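Local coordinates for protein thiol transferase (Phanerochaete chrysosporium, PDB 4F0B) that probably acts as a glutathione transferase of the Ure2p class and binds oxidized glutathione disulfide, as a two-subunit assembly with the GST fold, at residues A14-G19 with M43-A48; P128-A133 with A187-R192; H135-A140 with R150-S155. All coordinates share one frame; numbering follows the deposited sequence.

In the fold
Two glutathione disulfides tie the contacts together, one in each subunit's pocket. Contact 1 contributes T16, N18 and I45 to the thioredoxin-like side of the pocket, where two loops follow neighbouring parallel strands; contact 2 supplies P128 and G131 of the helical side to the same GDS, of chain C. Their centres are about 15 Å apart, yet they touch directly where P17 CG lies 3.7 Å from I189 CD1, a seam between the two domains. Contact 3, about 8 Å from contact 2 between centres, is nested inside its loop and shares helix 109-139. Through R150 it reaches the GDS of chain D, which N18 of the second subunit holds, so each pocket draws on both subunits.

Contact 1 of 3, residues A14-G19 with M43-A48; sequences APTPNG and MSIRDA. With GDS (oxidized glutathione disulfide), chain C.
Beside the glutathione pocket of the thioredoxin-like domain, the loop after strand 9-13 packs A14 and T16 against M43 and I45 of the loop after the parallel strand 38-42. A14, small enough to come close, sets its CB 3.6 Å from M43 O and 4.0 Å from I45 CG2. T16 and I45 reach toward each other tip to tip, T16 CG2 lying 3.9 Å from I45 CD1. With chi1 at 58°, T16 OG1 sits between its own N and carbonyl carbon, and accepts from G19 N at 2.9 Å (154°), an ST motif at the entry to helix 20-33. The same OG1 comes within 3.3 Å of GDS SG2. With an alanine in place of T16, G19 N would probably lose its side-chain acceptor and a gap would open beside I45 CD1. The two branches of I45 divide the work: CD1 meets T16, while CG2 also lies 3.7 Å from GDS O2. N18 has a donor and an acceptor to offer: ND2 bonds at 2.8 Å to the glycine carboxylate atom GDS OE5, and W186 NE1 holds OD1. Such loops after adjacent parallel strands are characteristic of the glutathione site of the GST fold.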
loop_
_atom_site.group_PDB
_atom_site.type_symbol
_atom_site.label_atom_id
_atom_site.label_comp_id
_atom_site.label_asym_id
_atom_site.label_seq_id
_atom_site.Cartn_x
_atom_site.Cartn_y
_atom_site.Cartn_z
ATOM N N ALA A 14 7.373 -3.307 17.141
ATOM C CA ALA A 14 8.479 -4.250 17.325
ATOM C C ALA A 14 9.621 -3.721 16.479
ATOM O O ALA A 14 9.390 -2.928 15.559
ATOM C CB ALA A 14 8.071 -5.676 16.887
ATOM N N PRO A 15 10.844 -4.128 16.779
ATOM C CA PRO A 15 12.006 -3.565 16.064
ATOM C C PRO A 15 12.191 -4.215 14.709
ATOM O O PRO A 15 12.934 -5.190 14.587
ATOM C CB PRO A 15 13.190 -3.861 16.996
ATOM C CG PRO A 15 12.737 -5.122 17.763
ATOM C CD PRO A 15 11.230 -4.931 17.959
ATOM N N THR A 16 11.521 -3.650 13.724
ATOM C CA THR A 16 11.403 -4.259 12.384
ATOM C C THR A 16 11.284 -3.117 11.367
ATOM O O THR A 16 11.011 -1.960 11.734
ATOM C CB THR A 16 10.099 -5.093 12.238
ATOM O OG1 THR A 16 8.981 -4.239 12.504
ATOM C CG2 THR A 16 10.006 -6.230 13.244
ATOM N N PRO A 17 11.462 -3.409 10.071
ATOM C CA PRO A 17 11.377 -2.357 9.045
ATOM C C PRO A 17 10.048 -1.615 9.002
ATOM O O PRO A 17 10.001 -0.447 8.574
ATOM C CB PRO A 17 11.615 -3.129 7.710
ATOM C CG PRO A 17 11.365 -4.599 8.081
ATOM C CD PRO A 17 11.855 -4.719 9.495
ATOM N N ASN A 18 8.958 -2.264 9.443
ATOM C CA ASN A 18 7.695 -1.578 9.587
ATOM C C ASN A 18 7.523 -0.902 10.960
ATOM O O ASN A 18 7.030 0.236 11.046
ATOM C CB ASN A 18 6.540 -2.567 9.328
ATOM C CG ASN A 18 6.479 -2.976 7.863
ATOM O OD1 ASN A 18 6.665 -2.132 6.974
ATOM N ND2 ASN A 18 6.260 -4.257 7.612
ATOM N N GLY A 19 7.905 -1.608 12.020
ATOM C CA GLY A 19 7.765 -1.072 13.380
ATOM C C GLY A 19 8.512 0.221 13.637
ATOM O O GLY A 19 8.043 1.066 14.419
ATOM N N MET A 43 5.479 -5.548 21.123
ATOM C CA MET A 43 4.630 -6.698 20.850
ATOM C C MET A 43 5.448 -7.832 20.287
ATOM O O MET A 43 6.299 -7.615 19.408
ATOM C CB MET A 43 3.523 -6.338 19.829
ATOM C CG MET A 43 2.646 -5.204 20.308
ATOM S SD MET A 43 1.425 -5.757 21.517
ATOM C CE MET A 43 0.356 -6.736 20.474
ATOM N N SER A 44 5.186 -9.043 20.757
ATOM C CA SER A 44 5.719 -10.218 20.077
ATOM C C SER A 44 5.050 -10.425 18.740
ATOM O O SER A 44 3.822 -10.385 18.639
ATOM C CB SER A 44 5.523 -11.460 20.935
ATOM O OG SER A 44 5.737 -12.596 20.092
ATOM N N ILE A 45 5.874 -10.630 17.720
ATOM C CA ILE A 45 5.389 -10.929 16.370
ATOM C C ILE A 45 5.667 -12.382 16.030
ATOM O O ILE A 45 5.590 -12.766 14.863
ATOM C CB ILE A 45 6.046 -10.021 15.291
ATOM C CG1 ILE A 45 7.553 -10.227 15.298
ATOM C CG2 ILE A 45 5.664 -8.576 15.573
ATOM C CD1 ILE A 45 8.267 -9.614 14.079
ATOM N N ARG A 46 5.985 -13.199 17.040
ATOM C CA ARG A 46 6.340 -14.601 16.786
ATOM C C ARG A 46 5.142 -15.529 16.932
ATOM O O ARG A 46 4.437 -15.500 17.962
ATOM C CB ARG A 46 7.410 -15.065 17.779
ATOM C CG ARG A 46 8.598 -14.147 17.868
ATOM C CD ARG A 46 9.732 -14.830 18.550
ATOM N NE ARG A 46 9.330 -15.486 19.789
ATOM C CZ ARG A 46 10.010 -16.493 20.330
ATOM N NH1 ARG A 46 9.583 -17.066 21.446
ATOM N NH2 ARG A 46 11.093 -16.968 19.713
ATOM N N ASP A 47 4.918 -16.373 15.929
ATOM C CA ASP A 47 3.876 -17.389 16.024
ATOM C C ASP A 47 4.061 -18.318 17.249
ATOM O O ASP A 47 3.081 -18.798 17.812
ATOM C CB ASP A 47 3.811 -18.231 14.731
ATOM C CG ASP A 47 3.340 -17.433 13.524
ATOM O OD1 ASP A 47 2.790 -16.326 13.686
ATOM O OD2 ASP A 47 3.492 -17.928 12.371
ATOM N N ALA A 48 5.303 -18.584 17.651
ATOM C CA ALA A 48 5.562 -19.462 18.788
ATOM C C ALA A 48 4.988 -18.889 20.083
ATOM O O ALA A 48 4.777 -19.630 21.040
ATOM C CB ALA A 48 7.039 -19.681 18.953
HETATM N N1 GDS C . 1.222 -3.749 5.583
HETATM C CA1 GDS C . 1.541 -3.757 7.046
HETATM C C1 GDS C . 2.071 -2.348 7.424
HETATM O OE1 GDS C . 2.634 -1.666 6.541
HETATM O OE2 GDS C . 1.886 -1.964 8.595
HETATM C CB1 GDS C . 2.647 -4.788 7.321
HETATM C CG1 GDS C . 2.944 -4.932 8.824
HETATM C CD1 GDS C . 3.796 -6.172 9.055
HETATM O O1 GDS C . 4.215 -6.914 8.176
HETATM N N2 GDS C . 4.023 -6.467 10.379
HETATM C CA2 GDS C . 4.834 -7.613 10.810
HETATM C C2 GDS C . 4.059 -8.415 11.831
HETATM O O2 GDS C . 3.393 -7.856 12.741
HETATM C CB2 GDS C . 6.150 -7.200 11.464
HETATM S SG2 GDS C . 7.187 -6.130 10.465
HETATM N N3 GDS C . 4.166 -9.749 11.689
HETATM C CA3 GDS C . 3.489 -10.630 12.645
HETATM C C3 GDS C . 2.679 -11.684 11.984
HETATM O OE3 GDS C . 2.045 -12.441 12.747
HETATM O OE4 GDS C . 2.655 -11.745 10.725
HETATM N N4 GDS C . 5.897 -7.458 5.896
HETATM C CA4 GDS C . 5.493 -7.233 4.518
HETATM C C4 GDS C . 5.049 -5.763 4.217
HETATM O OE5 GDS C . 5.456 -4.830 4.939
HETATM O OE6 GDS C . 4.296 -5.628 3.237
HETATM C C5 GDS C . 6.851 -8.353 6.167
HETATM O O5 GDS C . 7.423 -9.016 5.269
HETATM C CA5 GDS C . 7.208 -8.556 7.629
HETATM N N5 GDS C . 7.470 -9.993 7.885
HETATM C CB5 GDS C . 8.440 -7.664 7.899
HETATM S SG5 GDS C . 8.817 -7.605 9.647
HETATM C CA6 GDS C . 4.723 -13.151 8.414
HETATM C C6 GDS C . 5.080 -13.876 7.100
HETATM O OE7 GDS C . 5.292 -13.184 6.079
HETATM O OE8 GDS C . 5.077 -15.133 7.130
HETATM N N6 GDS C . 3.660 -13.909 9.068
HETATM C CB6 GDS C . 5.972 -13.064 9.348
HETATM C CG6 GDS C . 7.148 -12.165 8.865
HETATM C CD6 GDS C . 6.727 -10.727 8.774
HETATM O O6 GDS C . 5.797 -10.219 9.382
#

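Contact 2 of 3, residues P128-A133 with A187-R192; sequences PMQGQA and ARIAPR. With GDS (oxidized glutathione disulfide), chain C.
Q130, on helix 109-139, and A190, at the start of helix 190-193, bring their CA atoms within 7.9 Å, and the type I turn from A187 to A190, closed by A190 N to A187 O, presents the second backbone to the first. Q130 spans the distance: its CG is anti to N (chi1 -167°) and the chain runs extended beyond, carrying the amide to the turn. There NE2 lies 3.5 Å from A190 CA and 3.9 Å from I189 CG1, contacts without a bond between them. NE2 donates to W186 O and T193 OG1, on either side of the segment in sequence, while OE1 is bonded to Y159 OH of helix 145-166, which fixes the amide's rotation; a glutamine, donor and acceptor in one flat group, answers all three. A190, with a side chain of one methyl, lets the amide lie close to its backbone. On the ligand side, G131 CA lies 3.2 Å from GDS O5, where a side chain would collide, and P128 CG is 3.4 Å from GDS OE6. P128 O is shared by Q132 N and Q132 NE2, the latter at 3.0 Å and on a lone pair in the carbonyl plane. Helix 145-166 lies against M129 and A187, helix 201-211 also covers A187, and I189 packs on P17 in the loop after strand 9-13.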
loop_
_atom_site.group_PDB
_atom_site.type_symbol
_atom_site.label_atom_id
_atom_site.label_comp_id
_atom_site.label_asym_id
_atom_site.label_seq_id
_atom_site.Cartn_x
_atom_site.Cartn_y
_atom_site.Cartn_z
ATOM N N PRO A 128 6.275 -5.401 0.651
ATOM C CA PRO A 128 5.857 -6.796 0.406
ATOM C C PRO A 128 6.996 -7.604 -0.236
ATOM O O PRO A 128 7.249 -8.747 0.186
ATOM C CB PRO A 128 4.684 -6.640 -0.559
ATOM C CG PRO A 128 4.049 -5.299 -0.116
ATOM C CD PRO A 128 5.257 -4.430 0.208
ATOM N N MET A 129 7.657 -7.069 -1.267
ATOM C CA MET A 129 8.616 -7.890 -2.015
ATOM C C MET A 129 9.936 -8.088 -1.276
ATOM O O MET A 129 10.468 -9.209 -1.242
ATOM C CB MET A 129 8.865 -7.286 -3.385
ATOM C CG MET A 129 7.627 -7.247 -4.252
ATOM S SD MET A 129 6.944 -8.883 -4.677
ATOM C CE MET A 129 5.597 -9.044 -3.525
ATOM N N GLN A 130 10.413 -7.032 -0.594
ATOM C CA GLN A 130 11.616 -7.195 0.205
ATOM C C GLN A 130 11.305 -8.076 1.431
ATOM O O GLN A 130 12.152 -8.878 1.847
ATOM C CB GLN A 130 12.177 -5.834 0.603
ATOM C CG GLN A 130 13.620 -5.936 1.167
ATOM C CD GLN A 130 14.150 -4.606 1.608
ATOM O OE1 GLN A 130 13.671 -3.564 1.158
ATOM N NE2 GLN A 130 15.125 -4.626 2.490
ATOM N N GLY A 131 10.055 -8.027 1.904
ATOM C CA GLY A 131 9.644 -8.901 2.994
ATOM C C GLY A 131 9.654 -10.363 2.553
ATOM O O GLY A 131 10.007 -11.254 3.343
ATOM N N GLN A 132 9.301 -10.625 1.284
ATOM C CA GLN A 132 9.333 -12.010 0.785
ATOM C C GLN A 132 10.776 -12.427 0.595
ATOM O O GLN A 132 11.113 -13.589 0.844
ATOM C CB GLN A 132 8.563 -12.169 -0.527
ATOM C CG GLN A 132 7.059 -11.787 -0.449
ATOM C CD GLN A 132 6.420 -12.106 0.885
ATOM O OE1 GLN A 132 6.202 -13.277 1.239
ATOM N NE2 GLN A 132 6.124 -11.064 1.643
ATOM N N ALA A 133 11.624 -11.512 0.107
ATOM C CA ALA A 133 13.045 -11.841 -0.002
ATOM C C ALA A 133 13.632 -12.218 1.353
ATOM O O ALA A 133 14.333 -13.208 1.481
ATOM C CB ALA A 133 13.816 -10.663 -0.597
ATOM N N ALA A 187 14.884 0.118 3.514
ATOM C CA ALA A 187 16.165 0.319 2.811
ATOM C C ALA A 187 17.356 0.124 3.741
ATOM O O ALA A 187 18.391 -0.380 3.275
ATOM C CB ALA A 187 16.188 1.694 2.157
ATOM N N ARG A 188 17.238 0.505 5.023
ATOM C CA ARG A 188 18.385 0.379 5.913
ATOM C C ARG A 188 18.771 -1.079 6.187
ATOM O O ARG A 188 19.889 -1.332 6.633
ATOM C CB ARG A 188 18.144 1.157 7.214
ATOM C CG ARG A 188 17.140 0.497 8.152
ATOM C CD ARG A 188 16.829 1.416 9.328
ATOM N NE ARG A 188 18.015 1.678 10.158
ATOM C CZ ARG A 188 18.347 0.950 11.223
ATOM N NH1 ARG A 188 17.568 -0.060 11.625
ATOM N NH2 ARG A 188 19.440 1.241 11.930
ATOM N N ILE A 189 17.869 -2.023 5.911
ATOM C CA ILE A 189 18.202 -3.436 6.020
ATOM C C ILE A 189 18.326 -4.131 4.668
ATOM O O ILE A 189 18.524 -5.350 4.646
ATOM C CB ILE A 189 17.225 -4.222 6.939
ATOM C CG1 ILE A 189 15.831 -4.301 6.296
ATOM C CG2 ILE A 189 17.257 -3.605 8.375
ATOM C CD1 ILE A 189 14.856 -5.332 6.955
ATOM N N ALA A 190 18.287 -3.374 3.571
ATOM C CA ALA A 190 18.546 -3.969 2.261
ATOM C C ALA A 190 19.860 -4.791 2.175
ATOM O O ALA A 190 19.838 -5.840 1.526
ATOM C CB ALA A 190 18.482 -2.888 1.149
ATOM N N PRO A 191 20.982 -4.327 2.797
ATOM C CA PRO A 191 22.212 -5.139 2.715
ATOM C C PRO A 191 22.024 -6.512 3.330
ATOM O O PRO A 191 22.484 -7.530 2.776
ATOM C CB PRO A 191 23.239 -4.288 3.478
ATOM C CG PRO A 191 22.771 -2.845 3.220
ATOM C CD PRO A 191 21.230 -2.991 3.360
ATOM N N ARG A 192 21.297 -6.545 4.451
ATOM C CA ARG A 192 20.963 -7.803 5.092
ATOM C C ARG A 192 20.111 -8.673 4.185
ATOM O O ARG A 192 20.341 -9.873 4.089
ATOM C CB ARG A 192 20.218 -7.551 6.387
ATOM C CG ARG A 192 20.004 -8.785 7.071
ATOM C CD ARG A 192 19.235 -8.612 8.334
ATOM N NE ARG A 192 19.141 -9.939 8.903
ATOM C CZ ARG A 192 18.350 -10.266 9.907
ATOM N NH1 ARG A 192 17.550 -9.355 10.461
ATOM N NH2 ARG A 192 18.343 -11.509 10.321
HETATM N N1 GDS C . 1.222 -3.749 5.583
HETATM C CA1 GDS C . 1.541 -3.757 7.046
HETATM C C1 GDS C . 2.071 -2.348 7.424
HETATM O OE1 GDS C . 2.634 -1.666 6.541
HETATM O OE2 GDS C . 1.886 -1.964 8.595
HETATM C CB1 GDS C . 2.647 -4.788 7.321
HETATM C CG1 GDS C . 2.944 -4.932 8.824
HETATM C CD1 GDS C . 3.796 -6.172 9.055
HETATM O O1 GDS C . 4.215 -6.914 8.176
HETATM N N2 GDS C . 4.023 -6.467 10.379
HETATM C CA2 GDS C . 4.834 -7.613 10.810
HETATM C C2 GDS C . 4.059 -8.415 11.831
HETATM O O2 GDS C . 3.393 -7.856 12.741
HETATM C CB2 GDS C . 6.150 -7.200 11.464
HETATM S SG2 GDS C . 7.187 -6.130 10.465
HETATM N N3 GDS C . 4.166 -9.749 11.689
HETATM C CA3 GDS C . 3.489 -10.630 12.645
HETATM C C3 GDS C . 2.679 -11.684 11.984
HETATM O OE3 GDS C . 2.045 -12.441 12.747
HETATM O OE4 GDS C . 2.655 -11.745 10.725
HETATM N N4 GDS C . 5.897 -7.458 5.896
HETATM C CA4 GDS C . 5.493 -7.233 4.518
HETATM C C4 GDS C . 5.049 -5.763 4.217
HETATM O OE5 GDS C . 5.456 -4.830 4.939
HETATM O OE6 GDS C . 4.296 -5.628 3.237
HETATM C C5 GDS C . 6.851 -8.353 6.167
HETATM O O5 GDS C . 7.423 -9.016 5.269
HETATM C CA5 GDS C . 7.208 -8.556 7.629
HETATM N N5 GDS C . 7.470 -9.993 7.885
HETATM C CB5 GDS C . 8.440 -7.664 7.899
HETATM S SG5 GDS C . 8.817 -7.605 9.647
HETATM C CA6 GDS C . 4.723 -13.151 8.414
HETATM C C6 GDS C . 5.080 -13.876 7.100
HETATM O OE7 GDS C . 5.292 -13.184 6.079
HETATM O OE8 GDS C . 5.077 -15.133 7.130
HETATM N N6 GDS C . 3.660 -13.909 9.068
HETATM C CB6 GDS C . 5.972 -13.064 9.348
HETATM C CG6 GDS C . 7.148 -12.165 8.865
HETATM C CD6 GDS C . 6.727 -10.727 8.774
HETATM O O6 GDS C . 5.797 -10.219 9.382
#

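Contact 3 of 3, residues H135-A140 with R150-S155; sequences HFNLYA and RYLNES. With GDS (oxidized glutathione disulfide), chain D.
Y151 O is gripped twice by S155: N, the helical donor, and OG, at 2.9 Å, approach from opposite faces of the carbonyl plane, OG tilted 26° from it. A serine can thus fold its hydroxyl back onto its own helix. The Y151 side chain turns to helix 109-139 and meets F136 rim to rim, the planes nearly parallel at 6° and the centroids 5.8 Å apart. The CE2 atoms of F136 and Y151 are 3.8 Å apart and their CD2 atoms pair likewise, so neither ring lies over the other. Each is instead covered on one face by its chain neighbour: H135 CD2 stands 4.1 Å above the F136 plane, and R150 CG 3.9 Å above that of Y151. Beside the rings, L152 CD1 lies 4.4 Å from N137 ND2, an atom bonded to T193 O. R150 holds CG on the far side of CB from its N (chi1 163°) and stretches straight on to NE, which carries the guanidinium away from the helix. NH1 and NH2 bond side by side to OE8 and OE7 respectively, the alpha-carboxylate of a gamma-glutamyl residue of GDS chain D, each at 2.9 Å, a bidentate pairing in which charge probably helps. NE adds a weak bond to Y151 OH, whose strongest partner is Q132 OE1 of the second subunit; that amide also bonds R150 NH2 and probably helps to hold both side chains. F136 and Y151 pack on Y151 and F136 of the second subunit, with R150 reaching on to a glutathione site completed across the dimer interface of the GST fold.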
loop_
_atom_site.group_PDB
_atom_site.type_symbol
_atom_site.label_atom_id
_atom_site.label_comp_id
_atom_site.label_asym_id
_atom_site.label_seq_id
_atom_site.Cartn_x
_atom_site.Cartn_y
_atom_site.Cartn_z
ATOM N N HIS A 135 11.918 -13.368 3.860
ATOM C CA HIS A 135 11.365 -14.665 4.264
ATOM C C HIS A 135 12.169 -15.827 3.655
ATOM O O HIS A 135 12.661 -16.695 4.358
ATOM C CB HIS A 135 9.905 -14.831 3.866
ATOM C CG HIS A 135 9.373 -16.151 4.324
ATOM N ND1 HIS A 135 9.116 -16.402 5.656
ATOM C CD2 HIS A 135 9.163 -17.318 3.667
ATOM C CE1 HIS A 135 8.728 -17.655 5.791
ATOM N NE2 HIS A 135 8.757 -18.236 4.604
ATOM N N PHE A 136 12.342 -15.813 2.343
ATOM C CA PHE A 136 12.994 -16.951 1.693
ATOM C C PHE A 136 14.501 -17.013 1.947
ATOM O O PHE A 136 15.058 -18.094 2.078
ATOM C CB PHE A 136 12.656 -16.984 0.199
ATOM C CG PHE A 136 11.251 -17.418 -0.078
ATOM C CD1 PHE A 136 10.882 -18.756 0.057
ATOM C CD2 PHE A 136 10.303 -16.465 -0.428
ATOM C CE1 PHE A 136 9.555 -19.165 -0.204
ATOM C CE2 PHE A 136 8.986 -16.850 -0.680
ATOM C CZ PHE A 136 8.611 -18.195 -0.563
ATOM N N ASN A 137 15.143 -15.851 2.025
ATOM C CA ASN A 137 16.595 -15.846 2.152
ATOM C C ASN A 137 17.048 -16.005 3.600
ATOM O O ASN A 137 18.123 -16.553 3.844
ATOM C CB ASN A 137 17.139 -14.555 1.561
ATOM C CG ASN A 137 18.605 -14.653 1.192
ATOM O OD1 ASN A 137 19.103 -15.727 0.840
ATOM N ND2 ASN A 137 19.299 -13.523 1.260
ATOM N N LEU A 138 16.247 -15.542 4.549
ATOM C CA LEU A 138 16.704 -15.452 5.931
ATOM C C LEU A 138 15.944 -16.362 6.886
ATOM O O LEU A 138 16.526 -16.821 7.860
ATOM C CB LEU A 138 16.577 -14.007 6.469
ATOM C CG LEU A 138 17.147 -12.861 5.601
ATOM C CD1 LEU A 138 16.927 -11.463 6.266
ATOM C CD2 LEU A 138 18.617 -13.072 5.325
ATOM N N TYR A 139 14.646 -16.575 6.659
ATOM C CA TYR A 139 13.820 -17.170 7.730
ATOM C C TYR A 139 13.166 -18.505 7.408
ATOM O O TYR A 139 12.874 -19.257 8.334
ATOM C CB TYR A 139 12.741 -16.167 8.180
ATOM C CG TYR A 139 13.316 -14.886 8.718
ATOM C CD1 TYR A 139 14.138 -14.898 9.840
ATOM C CD2 TYR A 139 13.068 -13.676 8.102
ATOM C CE1 TYR A 139 14.674 -13.715 10.350
ATOM C CE2 TYR A 139 13.595 -12.501 8.576
ATOM C CZ TYR A 139 14.406 -12.535 9.697
ATOM O OH TYR A 139 14.936 -11.363 10.194
ATOM N N ALA A 140 12.908 -18.794 6.129
ATOM C CA ALA A 140 12.209 -20.041 5.771
ATOM C C ALA A 140 13.017 -21.251 6.198
ATOM O O ALA A 140 14.250 -21.225 6.096
ATOM C CB ALA A 140 11.966 -20.111 4.268
ATOM N N ARG A 150 13.745 -14.908 -7.140
ATOM C CA ARG A 150 12.618 -14.087 -7.601
ATOM C C ARG A 150 12.504 -12.806 -6.780
ATOM O O ARG A 150 12.373 -11.694 -7.316
ATOM C CB ARG A 150 11.294 -14.862 -7.512
ATOM C CG ARG A 150 10.079 -13.956 -7.580
ATOM C CD ARG A 150 8.798 -14.787 -7.858
ATOM N NE ARG A 150 7.586 -13.987 -7.733
ATOM C CZ ARG A 150 7.115 -13.155 -8.666
ATOM N NH1 ARG A 150 7.742 -13.004 -9.846
ATOM N NH2 ARG A 150 6.035 -12.434 -8.379
ATOM N N TYR A 151 12.531 -12.958 -5.454
ATOM C CA TYR A 151 12.289 -11.781 -4.606
ATOM C C TYR A 151 13.513 -10.914 -4.434
ATOM O O TYR A 151 13.340 -9.703 -4.298
ATOM C CB TYR A 151 11.605 -12.168 -3.264
ATOM C CG TYR A 151 10.244 -12.750 -3.544
ATOM C CD1 TYR A 151 9.232 -11.923 -4.032
ATOM C CD2 TYR A 151 10.000 -14.117 -3.411
ATOM C CE1 TYR A 151 7.988 -12.442 -4.392
ATOM C CE2 TYR A 151 8.763 -14.659 -3.745
ATOM C CZ TYR A 151 7.767 -13.826 -4.247
ATOM O OH TYR A 151 6.541 -14.347 -4.607
ATOM N N LEU A 152 14.725 -11.457 -4.510
ATOM C CA LEU A 152 15.899 -10.588 -4.593
ATOM C C LEU A 152 15.880 -9.790 -5.902
ATOM O O LEU A 152 16.111 -8.564 -5.876
ATOM C CB LEU A 152 17.183 -11.389 -4.434
ATOM C CG LEU A 152 17.539 -11.837 -3.022
ATOM C CD1 LEU A 152 18.796 -12.712 -3.070
ATOM C CD2 LEU A 152 17.764 -10.649 -2.089
ATOM N N ASN A 153 15.545 -10.433 -7.013
ATOM C CA ASN A 153 15.504 -9.721 -8.276
ATOM C C ASN A 153 14.417 -8.673 -8.306
ATOM O O ASN A 153 14.631 -7.571 -8.826
ATOM C CB ASN A 153 15.356 -10.692 -9.440
ATOM C CG ASN A 153 16.653 -11.426 -9.720
ATOM O OD1 ASN A 153 17.740 -10.987 -9.318
ATOM N ND2 ASN A 153 16.545 -12.563 -10.388
ATOM N N GLU A 154 13.235 -8.984 -7.764
ATOM C CA GLU A 154 12.180 -7.985 -7.731
ATOM C C GLU A 154 12.556 -6.824 -6.806
ATOM O O GLU A 154 12.277 -5.652 -7.128
ATOM C CB GLU A 154 10.846 -8.625 -7.303
ATOM C CG GLU A 154 9.713 -7.635 -7.173
ATOM C CD GLU A 154 9.342 -6.893 -8.448
ATOM O OE1 GLU A 154 9.789 -7.268 -9.560
ATOM O OE2 GLU A 154 8.614 -5.896 -8.279
ATOM N N SER A 155 13.172 -7.132 -5.664
ATOM C CA SER A 155 13.655 -6.047 -4.788
ATOM C C SER A 155 14.648 -5.152 -5.534
ATOM O O SER A 155 14.565 -3.924 -5.433
ATOM C CB SER A 155 14.300 -6.614 -3.531
ATOM O OG SER A 155 13.307 -7.281 -2.736
HETATM N N1 GDS D . 0.942 -1.791 -6.509
HETATM C CA1 GDS D . 0.527 -1.608 -7.945
HETATM C C1 GDS D . -0.848 -0.917 -7.971
HETATM O OE1 GDS D . -1.630 -1.116 -6.996
HETATM O OE2 GDS D . -1.106 -0.159 -8.943
HETATM C CB1 GDS D . 0.460 -2.955 -8.631
HETATM C CG1 GDS D . 0.189 -2.845 -10.165
HETATM C CD1 GDS D . 0.475 -4.147 -10.830
HETATM O O1 GDS D . 0.897 -5.147 -10.236
HETATM N N2 GDS D . 0.267 -4.123 -12.180
HETATM C CA2 GDS D . 0.523 -5.303 -12.983
HETATM C C2 GDS D . 1.497 -4.973 -14.107
HETATM O O2 GDS D . 1.446 -3.891 -14.771
HETATM C CB2 GDS D . -0.732 -5.815 -13.692
HETATM S SG2 GDS D . -2.070 -6.213 -12.489
HETATM N N3 GDS D . 2.393 -5.956 -14.390
HETATM C CA3 GDS D . 3.364 -5.821 -15.494
HETATM C C3 GDS D . 4.799 -6.062 -15.106
HETATM O OE3 GDS D . 5.635 -5.894 -16.012
HETATM O OE4 GDS D . 5.035 -6.408 -13.939
HETATM N N4 GDS D . 0.338 -7.375 -8.438
HETATM C CA4 GDS D . 0.601 -7.299 -6.971
HETATM C C4 GDS D . -0.102 -6.173 -6.287
HETATM O OE5 GDS D . -1.107 -5.656 -6.827
HETATM O OE6 GDS D . 0.362 -5.881 -5.181
HETATM C C5 GDS D . 0.384 -8.554 -9.060
HETATM O O5 GDS D . 0.599 -9.633 -8.448
HETATM C CA5 GDS D . 0.123 -8.515 -10.568
HETATM N N5 GDS D . 0.982 -9.512 -11.185
HETATM C CB5 GDS D . -1.373 -8.845 -10.734
HETATM S SG5 GDS D . -1.953 -8.540 -12.472
HETATM C CA6 GDS D . 5.079 -9.310 -12.251
HETATM C C6 GDS D . 5.565 -10.350 -11.248
HETATM O OE7 GDS D . 4.798 -10.684 -10.325
HETATM O OE8 GDS D . 6.709 -10.795 -11.405
HETATM N N6 GDS D . 6.202 -8.759 -13.021
HETATM C CB6 GDS D . 4.057 -9.940 -13.224
HETATM C CG6 GDS D . 2.709 -10.373 -12.598
HETATM C CD6 GDS D . 1.916 -9.196 -12.078
HETATM O O6 GDS D . 2.081 -8.038 -12.421
#